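Local coordinates for protein beta-hexosaminidase LpqI (Mycobacterium tuberculosis H37Rv, PDB 6GFV) that cleaves terminal beta-1,4-linked N-acetylglucosamine from peptidoglycan fragments as a family 3 glycoside hydrolase, and so takes part in mycobacterial cell-wall recycling, at residues R107-V112 with T160-A165; D269-A274 with L298-K303. All coordinates share one frame; numbering follows the deposited sequence.

Interaction 1. Residues R107-V112 with T160-A165; sequences RTVQQV and TAYAGA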
ATOM      1  N   ARG A 107       7.101 -17.804  18.614  1.00 17.49           N
ATOM      2  CA  ARG A 107       6.206 -18.734  17.913  1.00 16.99           C
ATOM      3  C   ARG A 107       6.842 -19.301  16.627  1.00 16.74           C
ATOM      4  O   ARG A 107       7.709 -18.663  16.022  1.00 16.76           O
ATOM      5  CB  ARG A 107       4.868 -18.056  17.561  1.00 16.60           C
ATOM      6  CG  ARG A 107       4.134 -17.362  18.720  1.00 16.70           C
ATOM      7  CD  ARG A 107       2.629 -17.140  18.456  1.00 16.24           C
ATOM      8  NE  ARG A 107       2.044 -16.234  19.455  1.00 21.38           N
ATOM      9  CZ  ARG A 107       0.750 -15.940  19.590  1.00 20.80           C
ATOM     10  NH1 ARG A 107      -0.175 -16.485  18.801  1.00 15.75           N
ATOM     11  NH2 ARG A 107       0.375 -15.092  20.541  1.00 16.51           N
ATOM     12  N   THR A 108       6.408 -20.488  16.206  1.00 18.93           N
ATOM     13  CA  THR A 108       6.895 -21.078  14.959  1.00 18.90           C
ATOM     14  C   THR A 108       6.372 -20.314  13.758  1.00 20.00           C
ATOM     15  O   THR A 108       5.512 -19.453  13.889  1.00 16.88           O
ATOM     16  CB  THR A 108       6.478 -22.550  14.782  1.00 16.22           C
ATOM     17  OG1 THR A 108       5.076 -22.622  14.493  1.00 15.76           O
ATOM     18  CG2 THR A 108       6.800 -23.364  16.007  1.00 16.78           C
ATOM     19  N   VAL A 109       6.885 -20.663  12.585  1.00 15.51           N
ATOM     20  CA  VAL A 109       6.473 -20.046  11.332  1.00 17.18           C
ATOM     21  C   VAL A 109       5.013 -20.390  11.027  1.00 14.56           C
ATOM     22  O   VAL A 109       4.234 -19.545  10.614  1.00 14.22           O
ATOM     23  CB  VAL A 109       7.402 -20.499  10.183  1.00 18.72           C
ATOM     24  CG1 VAL A 109       6.794 -20.225   8.836  1.00 14.39           C
ATOM     25  CG2 VAL A 109       8.769 -19.817  10.314  1.00 15.31           C
ATOM     26  N   GLN A 110       4.653 -21.639  11.269  1.00 14.63           N
ATOM     27  CA  GLN A 110       3.291 -22.090  11.071  1.00 14.31           C
ATOM     28  C   GLN A 110       2.316 -21.423  12.047  1.00 14.31           C
ATOM     29  O   GLN A 110       1.216 -21.077  11.660  1.00 16.22           O
ATOM     30  CB  GLN A 110       3.224 -23.605  11.207  1.00 22.90           C
ATOM     31  CG  GLN A 110       1.850 -24.171  10.991  1.00 25.40           C
ATOM     32  CD  GLN A 110       1.805 -25.668  11.183  1.00 33.63           C
ATOM     33  OE1 GLN A 110       1.904 -26.167  12.303  1.00 38.38           O
ATOM     34  NE2 GLN A 110       1.683 -26.398  10.088  1.00 37.11           N
ATOM     35  N   GLN A 111       2.721 -21.243  13.304  1.00 14.74           N
ATOM     36  CA  GLN A 111       1.896 -20.530  14.286  1.00 14.81           C
ATOM     37  C   GLN A 111       1.690 -19.077  13.877  1.00 14.58           C
ATOM     38  O   GLN A 111       0.661 -18.477  14.162  1.00 14.45           O
ATOM     39  CB  GLN A 111       2.524 -20.573  15.680  1.00 15.37           C
ATOM     40  CG  GLN A 111       2.392 -21.895  16.441  1.00 19.40           C
ATOM     41  CD  GLN A 111       3.090 -21.852  17.795  1.00 16.26           C
ATOM     42  OE1 GLN A 111       4.211 -21.365  17.906  1.00 16.55           O
ATOM     43  NE2 GLN A 111       2.412 -22.342  18.834  1.00 16.48           N
ATOM     44  N   VAL A 112       2.673 -18.511  13.191  1.00 14.57           N
ATOM     45  CA  VAL A 112       2.535 -17.148  12.731  1.00 14.38           C
ATOM     46  C   VAL A 112       1.544 -17.093  11.575  1.00 13.85           C
ATOM     47  O   VAL A 112       0.748 -16.166  11.488  1.00 13.68           O
ATOM     48  CB  VAL A 112       3.898 -16.546  12.334  1.00 14.62           C
ATOM     49  CG1 VAL A 112       3.709 -15.252  11.576  1.00 14.29           C
ATOM     50  CG2 VAL A 112       4.753 -16.326  13.598  1.00 15.14           C
ATOM     51  N   THR A 160      12.423 -13.631   5.511  1.00 14.01           N
ATOM     52  CA  THR A 160      11.710 -14.288   4.414  1.00 13.64           C
ATOM     53  C   THR A 160      10.768 -15.356   4.949  1.00 13.83           C
ATOM     54  O   THR A 160       9.608 -15.435   4.521  1.00 13.37           O
ATOM     55  CB  THR A 160      12.671 -14.914   3.363  1.00 14.01           C
ATOM     56  OG1 THR A 160      13.470 -13.889   2.784  1.00 13.84           O
ATOM     57  CG2 THR A 160      11.888 -15.570   2.237  1.00 13.76           C
ATOM     58  N   ALA A 161      11.242 -16.144   5.907  1.00 14.58           N
ATOM     59  CA  ALA A 161      10.429 -17.202   6.487  1.00 14.90           C
ATOM     60  C   ALA A 161       9.197 -16.653   7.236  1.00 14.47           C
ATOM     61  O   ALA A 161       8.072 -17.065   6.967  1.00 14.23           O
ATOM     62  CB  ALA A 161      11.271 -18.065   7.411  1.00 15.92           C
ATOM     63  N   TYR A 162       9.408 -15.710   8.145  1.00 14.48           N
ATOM     64  CA  TYR A 162       8.305 -15.190   8.965  1.00 14.24           C
ATOM     65  C   TYR A 162       7.388 -14.171   8.281  1.00 13.39           C
ATOM     66  O   TYR A 162       6.174 -14.256   8.444  1.00 13.59           O
ATOM     67  CB  TYR A 162       8.848 -14.596  10.266  1.00 14.76           C
ATOM     68  CG  TYR A 162       9.117 -15.648  11.316  1.00 15.69           C
ATOM     69  CD1 TYR A 162       8.092 -16.129  12.122  1.00 15.91           C
ATOM     70  CD2 TYR A 162      10.386 -16.185  11.487  1.00 16.46           C
ATOM     71  CE1 TYR A 162       8.319 -17.101  13.079  1.00 16.86           C
ATOM     72  CE2 TYR A 162      10.623 -17.164  12.448  1.00 17.44           C
ATOM     73  CZ  TYR A 162       9.583 -17.614  13.243  1.00 19.70           C
ATOM     74  OH  TYR A 162       9.798 -18.583  14.200  1.00 18.69           O
ATOM     75  N   ALA A 163       7.921 -13.219   7.526  1.00 12.99           N
ATOM     76  CA  ALA A 163       7.045 -12.304   6.796  1.00 12.29           C
ATOM     77  C   ALA A 163       6.265 -13.064   5.717  1.00 12.01           C
ATOM     78  O   ALA A 163       5.117 -12.732   5.434  1.00 11.64           O
ATOM     79  CB  ALA A 163       7.817 -11.172   6.177  1.00 12.03           C
ATOM     80  N   GLY A 164       6.906 -14.073   5.131  1.00 12.30           N
ATOM     81  CA  GLY A 164       6.280 -14.945   4.152  1.00 12.27           C
ATOM     82  C   GLY A 164       5.077 -15.668   4.741  1.00 12.44           C
ATOM     83  O   GLY A 164       4.013 -15.698   4.135  1.00 13.10           O
ATOM     84  N   ALA A 165       5.250 -16.237   5.933  1.00 12.95           N
ATOM     85  CA  ALA A 165       4.148 -16.871   6.653  1.00 13.21           C
ATOM     86  C   ALA A 165       3.013 -15.890   6.937  1.00 12.74           C
ATOM     87  O   ALA A 165       1.872 -16.264   6.809  1.00 12.75           O
ATOM     88  CB  ALA A 165       4.632 -17.494   7.959  1.00 13.92           C
TER
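Val-109, in the first turn of helix 109-126, meets Tyr-162 of helix 156-172 with their CA atoms 5.7 Å apart, the closest pair of CA atoms between the two segments. The phenol ring of Tyr-162 carries the contact, reaching along the start of the other helix and being gripped there on a face, an edge and its hydroxyl. Val-109 CG2 sits over the middle of one face, 3.8 Å from the centroid of the Tyr-162 ring and 12° off its normal, a CH-pi contact. Val-112 comes to the rim instead: its CG2 lies in the ring plane, 3.7 Å from Tyr-162 CD1, and the two side chains cross at about a right angle. At the tip, Tyr-162 OH donates to Arg-107 O over 2.8 Å, approaching in the plane of that carbonyl. The far end is thus tied to the backbone and methyls lie against face and edge, which should limit the rotation of the ring. Outside the pair, Tyr-162 touches Phe-152.

Val-109 works with both branches. Its chi1 of 163° sets CG1 anti to the backbone N, which sends this methyl to Ala-165 CB at 3.6 Å while CG2 stays over the tyrosine. Ala-165 CB also lies 3.4 Å from Val-109 O, so the small alanine allows close approach one turn beyond Tyr-162.

The helix start that receives the ring is itself fastened. Thr-108 OG1 accepts from Gln-111 N, and Gln-111 OE1 accepts in return from Thr-108 N, on a lone pair, at 2.9 Å. This reciprocal exchange is a capping box, with Thr-108 as N-cap; the whole is a helix-helix contact of the TIM-barrel-related GH3 domain, in which a tyrosine bonds the carbonyl just ahead of the cap.

Interaction 2. Residues D269-A274 with L298-K303; sequences DLSGMA and LWVTTK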
ATOM      1  N   ASP A 269       2.402   6.999   2.624  1.00 13.43           N
ATOM      2  CA  ASP A 269       1.543   8.169   2.878  1.00 13.96           C
ATOM      3  C   ASP A 269       2.164   9.497   2.448  1.00 14.78           C
ATOM      4  O   ASP A 269       3.159   9.931   3.011  1.00 15.29           O
ATOM      5  CB  ASP A 269       1.174   8.214   4.376  1.00 14.18           C
ATOM      6  CG  ASP A 269       0.541   9.547   4.809  1.00 19.33           C
ATOM      7  OD1 ASP A 269      -0.189  10.174   4.021  1.00 15.11           O
ATOM      8  OD2 ASP A 269       0.775   9.967   5.958  1.00 15.98           O
ATOM      9  N   LEU A 270       1.537  10.148   1.472  1.00 14.96           N
ATOM     10  CA  LEU A 270       2.072  11.349   0.817  1.00 17.30           C
ATOM     11  C   LEU A 270       1.786  12.667   1.536  1.00 23.70           C
ATOM     12  O   LEU A 270       2.395  13.700   1.230  1.00 17.50           O
ATOM     13  CB  LEU A 270       1.518  11.452  -0.612  1.00 15.64           C
ATOM     14  CG  LEU A 270       1.828  10.265  -1.531  1.00 14.90           C
ATOM     15  CD1 LEU A 270       0.974  10.261  -2.776  1.00 14.78           C
ATOM     16  CD2 LEU A 270       3.309  10.250  -1.908  1.00 15.12           C
ATOM     17  N   SER A 271       0.841  12.656   2.467  1.00 16.67           N
ATOM     18  CA  SER A 271       0.411  13.914   3.032  1.00 19.05           C
ATOM     19  C   SER A 271       0.966  14.067   4.431  1.00 23.23           C
ATOM     20  O   SER A 271       1.578  15.076   4.757  1.00 25.55           O
ATOM     21  CB  SER A 271      -1.120  14.019   3.035  1.00 17.53           C
ATOM     22  OG  SER A 271      -1.688  13.099   3.932  1.00 16.93           O
ATOM     23  N   GLY A 272       0.778  13.037   5.242  1.00 26.31           N
ATOM     24  CA  GLY A 272       1.146  13.094   6.641  1.00 31.20           C
ATOM     25  C   GLY A 272       2.616  12.883   6.939  1.00 29.28           C
ATOM     26  O   GLY A 272       2.998  12.882   8.095  1.00 24.31           O
ATOM     27  N   MET A 273       3.452  12.717   5.921  1.00 24.88           N
ATOM     28  CA  MET A 273       4.854  12.427   6.204  1.00 27.11           C
ATOM     29  C   MET A 273       5.773  13.509   5.680  1.00 27.55           C
ATOM     30  O   MET A 273       5.760  13.826   4.490  1.00 27.54           O
ATOM     31  CB  MET A 273       5.248  11.069   5.629  1.00 24.48           C
ATOM     32  CG  MET A 273       4.497   9.925   6.282  1.00 24.98           C
ATOM     33  SD  MET A 273       4.928   8.297   5.648  1.00 22.74           S
ATOM     34  CE  MET A 273       6.415   7.964   6.573  1.00 21.06           C
ATOM     35  N   ALA A 274       6.578  14.059   6.589  1.00 26.58           N
ATOM     36  CA  ALA A 274       7.433  15.204   6.294  1.00 24.86           C
ATOM     37  C   ALA A 274       8.473  14.933   5.213  1.00 25.91           C
ATOM     38  O   ALA A 274       8.935  15.863   4.563  1.00 23.56           O
ATOM     39  CB  ALA A 274       8.125  15.674   7.554  1.00 27.89           C
ATOM     40  N   LEU A 298      -1.469   7.111  -2.178  1.00 12.69           N
ATOM     41  CA  LEU A 298      -2.058   7.000  -0.857  1.00 14.34           C
ATOM     42  C   LEU A 298      -1.764   8.216   0.020  1.00 13.29           C
ATOM     43  O   LEU A 298      -0.623   8.670   0.083  1.00 13.68           O
ATOM     44  CB  LEU A 298      -1.528   5.740  -0.180  1.00 12.02           C
ATOM     45  CG  LEU A 298      -1.909   5.474   1.273  1.00 15.77           C
ATOM     46  CD1 LEU A 298      -3.332   4.968   1.352  1.00 16.31           C
ATOM     47  CD2 LEU A 298      -0.959   4.480   1.900  1.00 16.87           C
ATOM     48  N   TRP A 299      -2.794   8.735   0.689  1.00 13.54           N
ATOM     49  CA  TRP A 299      -2.615   9.735   1.745  1.00 14.25           C
ATOM     50  C   TRP A 299      -3.832   9.741   2.689  1.00 14.27           C
ATOM     51  O   TRP A 299      -4.804   9.027   2.456  1.00 14.37           O
ATOM     52  CB  TRP A 299      -2.319  11.139   1.164  1.00 15.12           C
ATOM     53  CG  TRP A 299      -3.441  11.968   0.570  1.00 15.54           C
ATOM     54  CD1 TRP A 299      -4.069  13.037   1.153  1.00 16.31           C
ATOM     55  CD2 TRP A 299      -4.015  11.847  -0.745  1.00 15.35           C
ATOM     56  NE1 TRP A 299      -5.005  13.571   0.296  1.00 16.59           N
ATOM     57  CE2 TRP A 299      -5.000  12.852  -0.868  1.00 16.92           C
ATOM     58  CE3 TRP A 299      -3.805  10.979  -1.814  1.00 14.76           C
ATOM     59  CZ2 TRP A 299      -5.763  13.011  -2.023  1.00 16.07           C
ATOM     60  CZ3 TRP A 299      -4.577  11.129  -2.949  1.00 14.84           C
ATOM     61  CH2 TRP A 299      -5.538  12.141  -3.047  1.00 15.48           C
ATOM     62  N   VAL A 300      -3.765  10.524   3.761  1.00 14.94           N
ATOM     63  CA  VAL A 300      -4.626  10.260   4.919  1.00 18.21           C
ATOM     64  C   VAL A 300      -5.784  11.223   5.165  1.00 15.57           C
ATOM     65  O   VAL A 300      -6.401  11.165   6.217  1.00 15.74           O
ATOM     66  CB  VAL A 300      -3.790  10.209   6.217  1.00 15.24           C
ATOM     67  CG1 VAL A 300      -2.725   9.128   6.120  1.00 14.63           C
ATOM     68  CG2 VAL A 300      -3.169  11.574   6.533  1.00 16.29           C
ATOM     69  N   THR A 301      -6.097  12.080   4.204  1.00 15.96           N
ATOM     70  CA  THR A 301      -7.210  13.021   4.340  1.00 16.65           C
ATOM     71  C   THR A 301      -7.941  13.146   3.018  1.00 16.51           C
ATOM     72  O   THR A 301      -7.354  12.902   1.965  1.00 16.19           O
ATOM     73  CB  THR A 301      -6.744  14.437   4.766  1.00 17.83           C
ATOM     74  OG1 THR A 301      -5.688  14.860   3.903  1.00 19.29           O
ATOM     75  CG2 THR A 301      -6.254  14.462   6.198  1.00 18.19           C
ATOM     76  N   THR A 302      -9.203  13.570   3.065  1.00 16.85           N
ATOM     77  CA  THR A 302     -10.019  13.661   1.856  1.00 16.78           C
ATOM     78  C   THR A 302     -10.032  15.038   1.194  1.00 17.80           C
ATOM     79  O   THR A 302     -10.358  15.153   0.027  1.00 17.81           O
ATOM     80  CB  THR A 302     -11.498  13.289   2.136  1.00 16.60           C
ATOM     81  OG1 THR A 302     -12.047  14.178   3.114  1.00 17.45           O
ATOM     82  CG2 THR A 302     -11.615  11.870   2.632  1.00 15.63           C
ATOM     83  N   LYS A 303      -9.715  16.085   1.945  1.00 18.73           N
ATOM     84  CA  LYS A 303      -9.984  17.444   1.468  1.00 22.31           C
ATOM     85  C   LYS A 303      -9.228  17.821   0.194  1.00 20.06           C
ATOM     86  O   LYS A 303      -9.669  18.686  -0.546  1.00 20.81           O
ATOM     87  CB  LYS A 303      -9.678  18.471   2.567  1.00 20.93           C
ATOM     88  CG  LYS A 303      -8.210  18.644   2.883  1.00 21.10           C
ATOM     89  CD  LYS A 303      -8.004  19.596   4.045  1.00 25.73           C
ATOM     90  CE  LYS A 303      -6.534  19.701   4.389  1.00 23.63           C
ATOM     91  NZ  LYS A 303      -6.024  18.445   5.001  1.00 21.34           N
TER
HETATM   92  O   HOH W   1      -2.927  15.204   5.365  1.00 22.51           O
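An Asx turn directly after the predicted nucleophile Asp-268 brings Asp-269, Leu-270 and Ser-271 against the end of strand 297-299, at the rim of the GH3 barrel where the active site is expected. Asp-269 OD1 makes the turn by accepting from Ser-271 N at 3.1 Å, the N-H lying well out of the carboxylate plane; a weak bond from Gly-272 N reaches the same oxygen. With chi1 at 167°, CG stands anti to the backbone N, which folds the carboxylate back over its own loop. The group also meets Val-300, whose CG1 comes within 3.5 Å of Asp-269 CG, the two side chains crossing at about a right angle.

The backbones are joined by a direct bond from Leu-270 N to Leu-298 O, 3.0 Å long with an angle of 157° at the hydrogen. The same carbonyl oxygen receives a CA-H contact from Asp-269, and Leu-270 CG lies only 3.3 Å from it, so loop atoms gather around one acceptor of the strand.

Ser-271 lies against both Trp-299 and Val-300. Its CB touches Trp-299 CD1 at 3.6 Å, whereas its OG lies in the indole plane at the edge and also 3.4 Å from Val-300 CG2. A water, 2.8 Å from Ser-271 OG, donates to Thr-301 OG1 and so bridges the 269-274 loop and the residues that follow strand 297-299; Thr-301 OG1 and Trp-299 NE1 each bond Glu-304 as well.

Strand 26-29 flanks the strand side, with Trp-299 hydrogen-bonding through its backbone to Val-27 and Gly-29. Helix 282-292 packs against both partners, Val-286 touching Leu-270 and Trp-299, while His-228 of strand 223-230 bonds Asp-269 O.

How the interactions relate
Interactions 1 and 2 illustrate how one barrel-type domain uses contacts of different kind in its outer helices and near its catalytic face. They follow each other along the chain and lie on opposite sides of its centre, their own centres 31 Å apart and their nearest atoms about 18 Å apart, with no direct touch. Interaction 1 fixes one helix start against a neighbouring helix, away from the predicted catalytic and substrate-binding residues. Interaction 2 borders the probable active site: the side chain of Asp-269 lies about 4 Å from that of Asp-268, the predicted nucleophile, and Gly-272 lies about 5 Å from the side chain of His-193, the predicted proton donor/acceptor.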